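Local coordinates for protein SmhA (PDB 7A27) that probably serves as the A component of the tripartite alpha-pore-forming toxin Smh of Serratia marcescens, here in its soluble form, at residues 24-35 and 283-294. Residues are numbered along the deposited sequence; the frame is centred on the assembly and turned at random.
Sequences QALLNQSYSNLL and QAQLFVDTYVLT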
ATOM      1  N   GLN A  24       0.751  -3.144   0.890  1.00 67.62           N
ATOM      2  CA  GLN A  24       1.425  -1.890   1.308  1.00 66.80           C
ATOM      3  C   GLN A  24       0.561  -0.698   0.915  1.00 66.47           C
ATOM      4  O   GLN A  24       0.392   0.177   1.755  1.00 71.17           O
ATOM      5  CB  GLN A  24       2.838  -1.821   0.722  1.00 67.27           C
ATOM      6  CG  GLN A  24       3.728  -3.011   1.072  1.00 67.40           C
ATOM      7  CD  GLN A  24       4.065  -3.181   2.537  1.00 69.83           C
ATOM      8  OE1 GLN A  24       3.764  -2.351   3.396  1.00 72.52           O
ATOM      9  NE2 GLN A  24       4.722  -4.286   2.844  1.00 72.51           N
ATOM     10  N   ALA A  25       0.023  -0.661  -0.299  1.00 65.55           N
ATOM     11  CA  ALA A  25      -0.818   0.456  -0.797  1.00 66.11           C
ATOM     12  C   ALA A  25      -2.031   0.636   0.109  1.00 66.33           C
ATOM     13  O   ALA A  25      -2.324   1.784   0.421  1.00 69.45           O
ATOM     14  CB  ALA A  25      -1.255   0.239  -2.230  1.00 67.11           C
ATOM     15  N   LEU A  26      -2.723  -0.437   0.506  1.00 65.21           N
ATOM     16  CA  LEU A  26      -3.911  -0.350   1.394  1.00 64.93           C
ATOM     17  C   LEU A  26      -3.484   0.243   2.733  1.00 65.39           C
ATOM     18  O   LEU A  26      -4.181   1.117   3.236  1.00 66.92           O
ATOM     19  CB  LEU A  26      -4.531  -1.730   1.613  1.00 64.36           C
ATOM     20  CG  LEU A  26      -5.294  -2.316   0.438  1.00 64.05           C
ATOM     21  CD1 LEU A  26      -5.614  -3.777   0.693  1.00 64.93           C
ATOM     22  CD2 LEU A  26      -6.558  -1.544   0.159  1.00 64.76           C
ATOM     23  N   LEU A  27      -2.403  -0.264   3.308  1.00 65.89           N
ATOM     24  CA  LEU A  27      -1.879   0.238   4.597  1.00 66.72           C
ATOM     25  C   LEU A  27      -1.506   1.718   4.415  1.00 68.78           C
ATOM     26  O   LEU A  27      -1.880   2.521   5.263  1.00 70.96           O
ATOM     27  CB  LEU A  27      -0.692  -0.615   5.053  1.00 63.98           C
ATOM     28  CG  LEU A  27      -0.107  -0.229   6.402  1.00 63.06           C
ATOM     29  CD1 LEU A  27      -1.163  -0.221   7.470  1.00 63.79           C
ATOM     30  CD2 LEU A  27       0.987  -1.177   6.820  1.00 63.07           C
ATOM     31  N   ASN A  28      -0.860   2.087   3.314  1.00 69.51           N
ATOM     32  CA  ASN A  28      -0.401   3.478   3.073  1.00 70.96           C
ATOM     33  C   ASN A  28      -1.632   4.381   2.910  1.00 70.20           C
ATOM     34  O   ASN A  28      -1.531   5.587   3.175  1.00 72.21           O
ATOM     35  CB  ASN A  28       0.533   3.574   1.866  1.00 72.96           C
ATOM     36  CG  ASN A  28       1.493   4.745   1.962  1.00 75.07           C
ATOM     37  OD1 ASN A  28       1.753   5.262   3.051  1.00 72.83           O
ATOM     38  ND2 ASN A  28       2.041   5.157   0.827  1.00 78.51           N
ATOM     39  N   GLN A  29      -2.753   3.814   2.488  1.00 67.75           N
ATOM     40  CA  GLN A  29      -4.048   4.528   2.342  1.00 68.50           C
ATOM     41  C   GLN A  29      -4.470   4.951   3.758  1.00 70.12           C
ATOM     42  O   GLN A  29      -4.870   6.130   3.929  1.00 70.63           O
ATOM     43  CB  GLN A  29      -5.035   3.592   1.629  1.00 67.68           C
ATOM     44  CG  GLN A  29      -6.310   4.227   1.123  1.00 68.55           C
ATOM     45  CD  GLN A  29      -7.175   3.256   0.340  1.00 69.91           C
ATOM     46  OE1 GLN A  29      -6.984   2.049   0.365  1.00 69.19           O
ATOM     47  NE2 GLN A  29      -8.162   3.777  -0.376  1.00 70.67           N
ATOM     48  N   SER A  30      -4.332   4.035   4.735  1.00 68.42           N
ATOM     49  CA  SER A  30      -4.710   4.236   6.158  1.00 67.08           C
ATOM     50  C   SER A  30      -3.735   5.223   6.807  1.00 65.14           C
ATOM     51  O   SER A  30      -4.195   6.057   7.579  1.00 65.73           O
ATOM     52  CB  SER A  30      -4.779   2.930   6.928  1.00 66.63           C
ATOM     53  OG  SER A  30      -5.737   2.033   6.379  1.00 65.42           O
ATOM     54  N   TYR A  31      -2.445   5.157   6.490  1.00 63.14           N
ATOM     55  CA  TYR A  31      -1.423   6.094   7.030  1.00 63.91           C
ATOM     56  C   TYR A  31      -1.642   7.487   6.442  1.00 65.29           C
ATOM     57  O   TYR A  31      -1.337   8.450   7.136  1.00 66.74           O
ATOM     58  CB  TYR A  31       0.004   5.591   6.816  1.00 63.12           C
ATOM     59  CG  TYR A  31       0.397   4.398   7.648  1.00 62.96           C
ATOM     60  CD1 TYR A  31      -0.036   4.258   8.958  1.00 64.11           C
ATOM     61  CD2 TYR A  31       1.293   3.461   7.173  1.00 61.79           C
ATOM     62  CE1 TYR A  31       0.335   3.168   9.730  1.00 63.17           C
ATOM     63  CE2 TYR A  31       1.686   2.374   7.931  1.00 60.80           C
ATOM     64  CZ  TYR A  31       1.198   2.229   9.209  1.00 61.33           C
ATOM     65  OH  TYR A  31       1.578   1.178   9.963  1.00 62.83           O
ATOM     66  N   SER A  32      -2.165   7.594   5.224  1.00 67.12           N
ATOM     67  CA  SER A  32      -2.546   8.901   4.628  1.00 69.78           C
ATOM     68  C   SER A  32      -3.729   9.460   5.414  1.00 71.80           C
ATOM     69  O   SER A  32      -3.690  10.651   5.748  1.00 73.60           O
ATOM     70  CB  SER A  32      -2.890   8.797   3.177  1.00 70.08           C
ATOM     71  OG  SER A  32      -1.783   8.291   2.469  1.00 72.05           O
ATOM     72  N   ASN A  33      -4.733   8.625   5.702  1.00 71.28           N
ATOM     73  CA  ASN A  33      -5.939   9.053   6.446  1.00 73.50           C
ATOM     74  C   ASN A  33      -5.530   9.506   7.851  1.00 73.81           C
ATOM     75  O   ASN A  33      -6.159  10.449   8.371  1.00 74.03           O
ATOM     76  CB  ASN A  33      -6.993   7.952   6.513  1.00 74.61           C
ATOM     77  CG  ASN A  33      -7.787   7.819   5.235  1.00 75.94           C
ATOM     78  OD1 ASN A  33      -8.186   8.822   4.624  1.00 76.81           O
ATOM     79  ND2 ASN A  33      -8.050   6.575   4.849  1.00 76.94           N
ATOM     80  N   LEU A  34      -4.518   8.868   8.438  1.00 71.44           N
ATOM     81  CA  LEU A  34      -4.056   9.206   9.803  1.00 71.00           C
ATOM     82  C   LEU A  34      -3.431  10.607   9.768  1.00 70.80           C
ATOM     83  O   LEU A  34      -3.752  11.401  10.640  1.00 71.26           O
ATOM     84  CB  LEU A  34      -3.064   8.149  10.291  1.00 70.44           C
ATOM     85  CG  LEU A  34      -2.554   8.341  11.715  1.00 71.42           C
ATOM     86  CD1 LEU A  34      -3.654   8.130  12.743  1.00 74.00           C
ATOM     87  CD2 LEU A  34      -1.411   7.400  11.995  1.00 70.69           C
ATOM     88  N   LEU A  35      -2.585  10.901   8.782  1.00 69.58           N
ATOM     89  CA  LEU A  35      -1.918  12.226   8.623  1.00 69.59           C
ATOM     90  C   LEU A  35      -2.936  13.348   8.404  1.00 71.39           C
ATOM     91  O   LEU A  35      -2.661  14.497   8.881  1.00 74.86           O
ATOM     92  CB  LEU A  35      -0.971  12.162   7.429  1.00 68.80           C
ATOM     93  CG  LEU A  35       0.373  11.508   7.706  1.00 67.99           C
ATOM     94  CD1 LEU A  35       1.096  11.295   6.393  1.00 67.28           C
ATOM     95  CD2 LEU A  35       1.201  12.363   8.650  1.00 69.45           C
ATOM     96  N   GLN A 283       4.314   9.638  12.614  1.00 71.76           N
ATOM     97  CA  GLN A 283       3.228   9.470  11.607  1.00 71.25           C
ATOM     98  C   GLN A 283       3.825   9.566  10.196  1.00 71.61           C
ATOM     99  O   GLN A 283       3.445   8.747   9.332  1.00 72.67           O
ATOM    100  CB  GLN A 283       2.132  10.507  11.844  1.00 70.99           C
ATOM    101  CG  GLN A 283       1.367  10.339  13.155  1.00 70.30           C
ATOM    102  CD  GLN A 283       0.483  11.522  13.468  1.00 70.58           C
ATOM    103  OE1 GLN A 283       0.749  12.660  13.050  1.00 71.17           O
ATOM    104  NE2 GLN A 283      -0.591  11.246  14.199  1.00 69.31           N
ATOM    105  N   ALA A 284       4.754  10.500   9.968  1.00 71.02           N
ATOM    106  CA  ALA A 284       5.447  10.686   8.672  1.00 69.10           C
ATOM    107  C   ALA A 284       6.192   9.403   8.325  1.00 67.99           C
ATOM    108  O   ALA A 284       6.045   8.934   7.189  1.00 65.69           O
ATOM    109  CB  ALA A 284       6.391  11.856   8.750  1.00 69.90           C
ATOM    110  N   GLN A 285       6.971   8.883   9.288  1.00 68.34           N
ATOM    111  CA  GLN A 285       7.784   7.645   9.164  1.00 66.98           C
ATOM    112  C   GLN A 285       6.890   6.541   8.601  1.00 65.20           C
ATOM    113  O   GLN A 285       7.294   5.949   7.609  1.00 64.91           O
ATOM    114  CB  GLN A 285       8.359   7.237  10.522  1.00 69.56           C
ATOM    115  CG  GLN A 285       9.392   6.110  10.504  1.00 69.87           C
ATOM    116  CD  GLN A 285      10.756   6.608  10.099  1.00 71.23           C
ATOM    117  OE1 GLN A 285      11.360   7.455  10.771  1.00 73.72           O
ATOM    118  NE2 GLN A 285      11.247   6.084   8.986  1.00 69.33           N
ATOM    119  N   LEU A 286       5.720   6.280   9.192  1.00 64.23           N
ATOM    120  CA  LEU A 286       4.836   5.172   8.742  1.00 64.15           C
ATOM    121  C   LEU A 286       4.478   5.381   7.274  1.00 63.79           C
ATOM    122  O   LEU A 286       4.591   4.414   6.501  1.00 61.74           O
ATOM    123  CB  LEU A 286       3.565   5.104   9.592  1.00 64.03           C
ATOM    124  CG  LEU A 286       3.770   4.701  11.046  1.00 64.17           C
ATOM    125  CD1 LEU A 286       2.455   4.770  11.814  1.00 64.60           C
ATOM    126  CD2 LEU A 286       4.391   3.308  11.134  1.00 64.32           C
ATOM    127  N   PHE A 287       4.082   6.608   6.921  1.00 64.11           N
ATOM    128  CA  PHE A 287       3.659   6.990   5.549  1.00 63.42           C
ATOM    129  C   PHE A 287       4.824   6.817   4.574  1.00 64.33           C
ATOM    130  O   PHE A 287       4.657   6.087   3.585  1.00 64.69           O
ATOM    131  CB  PHE A 287       3.112   8.414   5.517  1.00 63.34           C
ATOM    132  CG  PHE A 287       2.778   8.937   4.146  1.00 63.76           C
ATOM    133  CD1 PHE A 287       1.680   8.462   3.445  1.00 64.53           C
ATOM    134  CD2 PHE A 287       3.543   9.927   3.571  1.00 64.59           C
ATOM    135  CE1 PHE A 287       1.379   8.929   2.178  1.00 64.66           C
ATOM    136  CE2 PHE A 287       3.209  10.436   2.325  1.00 66.33           C
ATOM    137  CZ  PHE A 287       2.138   9.925   1.623  1.00 65.99           C
ATOM    138  N   VAL A 288       5.976   7.426   4.854  1.00 64.46           N
ATOM    139  CA  VAL A 288       7.145   7.417   3.931  1.00 63.82           C
ATOM    140  C   VAL A 288       7.729   6.008   3.820  1.00 64.84           C
ATOM    141  O   VAL A 288       8.121   5.641   2.710  1.00 65.02           O
ATOM    142  CB  VAL A 288       8.211   8.431   4.367  1.00 64.69           C
ATOM    143  CG1 VAL A 288       9.471   8.310   3.538  1.00 65.27           C
ATOM    144  CG2 VAL A 288       7.664   9.845   4.288  1.00 66.25           C
ATOM    145  N   ASP A 289       7.839   5.263   4.916  1.00 66.43           N
ATOM    146  CA  ASP A 289       8.402   3.888   4.877  1.00 67.25           C
ATOM    147  C   ASP A 289       7.518   3.024   3.970  1.00 67.64           C
ATOM    148  O   ASP A 289       8.081   2.350   3.076  1.00 70.63           O
ATOM    149  CB  ASP A 289       8.523   3.239   6.265  1.00 67.79           C
ATOM    150  CG  ASP A 289       9.665   3.721   7.143  1.00 68.61           C
ATOM    151  OD1 ASP A 289      10.595   4.378   6.611  1.00 69.45           O
ATOM    152  OD2 ASP A 289       9.617   3.419   8.358  1.00 67.50           O
ATOM    153  N   THR A 290       6.191   3.038   4.150  1.00 66.11           N
ATOM    154  CA  THR A 290       5.313   2.133   3.365  1.00 66.19           C
ATOM    155  C   THR A 290       5.162   2.705   1.955  1.00 66.05           C
ATOM    156  O   THR A 290       4.874   1.904   1.044  1.00 66.84           O
ATOM    157  CB  THR A 290       4.019   1.751   4.094  1.00 66.00           C
ATOM    158  OG1 THR A 290       3.090   2.815   3.959  1.00 68.31           O
ATOM    159  CG2 THR A 290       4.263   1.407   5.545  1.00 66.59           C
ATOM    160  N   TYR A 291       5.388   4.005   1.741  1.00 64.74           N
ATOM    161  CA  TYR A 291       5.379   4.570   0.366  1.00 63.46           C
ATOM    162  C   TYR A 291       6.537   3.925  -0.391  1.00 63.02           C
ATOM    163  O   TYR A 291       6.356   3.476  -1.522  1.00 63.83           O
ATOM    164  CB  TYR A 291       5.522   6.089   0.349  1.00 64.10           C
ATOM    165  CG  TYR A 291       5.062   6.739  -0.929  1.00 64.31           C
ATOM    166  CD1 TYR A 291       5.842   6.728  -2.071  1.00 64.81           C
ATOM    167  CD2 TYR A 291       3.827   7.361  -0.996  1.00 64.99           C
ATOM    168  CE1 TYR A 291       5.412   7.335  -3.246  1.00 65.13           C
ATOM    169  CE2 TYR A 291       3.375   7.952  -2.162  1.00 65.18           C
ATOM    170  CZ  TYR A 291       4.172   7.946  -3.288  1.00 65.08           C
ATOM    171  OH  TYR A 291       3.701   8.553  -4.412  1.00 67.71           O
ATOM    172  N   VAL A 292       7.697   3.852   0.252  1.00 62.63           N
ATOM    173  CA  VAL A 292       8.934   3.260  -0.328  1.00 62.03           C
ATOM    174  C   VAL A 292       8.660   1.784  -0.668  1.00 62.21           C
ATOM    175  O   VAL A 292       9.074   1.339  -1.764  1.00 63.85           O
ATOM    176  CB  VAL A 292      10.136   3.438   0.617  1.00 60.62           C
ATOM    177  CG1 VAL A 292      11.319   2.617   0.161  1.00 61.95           C
ATOM    178  CG2 VAL A 292      10.552   4.884   0.751  1.00 61.24           C
ATOM    179  N   LEU A 293       7.998   1.045   0.221  1.00 61.41           N
ATOM    180  CA  LEU A 293       7.700  -0.392  -0.015  1.00 61.45           C
ATOM    181  C   LEU A 293       6.706  -0.502  -1.172  1.00 63.12           C
ATOM    182  O   LEU A 293       6.829  -1.451  -1.959  1.00 62.04           O
ATOM    183  CB  LEU A 293       7.163  -1.071   1.246  1.00 61.36           C
ATOM    184  CG  LEU A 293       8.189  -1.340   2.345  1.00 62.25           C
ATOM    185  CD1 LEU A 293       7.554  -2.173   3.452  1.00 62.96           C
ATOM    186  CD2 LEU A 293       9.416  -2.060   1.821  1.00 62.64           C
ATOM    187  N   THR A 294       5.781   0.457  -1.299  1.00 64.91           N
ATOM    188  CA  THR A 294       4.778   0.466  -2.393  1.00 65.16           C
ATOM    189  C   THR A 294       5.561   0.615  -3.698  1.00 67.03           C
ATOM    190  O   THR A 294       5.416  -0.255  -4.537  1.00 68.02           O
ATOM    191  CB  THR A 294       3.681   1.500  -2.132  1.00 65.30           C
ATOM    192  OG1 THR A 294       3.054   1.154  -0.894  1.00 67.20           O
ATOM    193  CG2 THR A 294       2.633   1.553  -3.220  1.00 65.84           C
TER
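Tyr31 lays its ring across Leu286, whose CB sits 3.5 Å from the ring centroid and almost exactly on the ring normal, a CH-pi contact over the face. With CG anti to the carbonyl carbon (chi1 -70°), the ring is carried against helix 283-294, where Thr290 brings its CG2 to the ring edge, 3.6 Å from Tyr31 CE2. Thr290 is itself a knob in a hole lined by Gln24, Leu27, Asn28 and Tyr31, and its hydroxyl faces the amide of Asn28. One turn further along, Leu35 crosses Phe287 at about a right angle, its CD1 3.6 Å from Phe287 CB, while its side chain slides past that of Gln283 in the opposite direction, CD2 against CB. Ser32 touches the Phe287 ring, yet its OG is tied to its own helix by a bond to Asn28 O of 2.8 Å; Thr294 OG1 likewise turns back to Thr290 O.

Packing thins toward Leu293, partly exposed, which meets Gln24 with CD1. On the solvent-facing flank of the same helix, Gln285 NE2 hydrogen-bonds both carboxylate oxygens of exposed Asp289 without touching the partner helix. Helix 160-188 adds Ile180 against Tyr31 and Ala177 against Leu286. The segment axes approach to 8.9 Å, their N-to-C directions 156° apart: an antiparallel pair within an elongated helical bundle, consistent with a soluble ClyA-type alpha-pore-forming toxin.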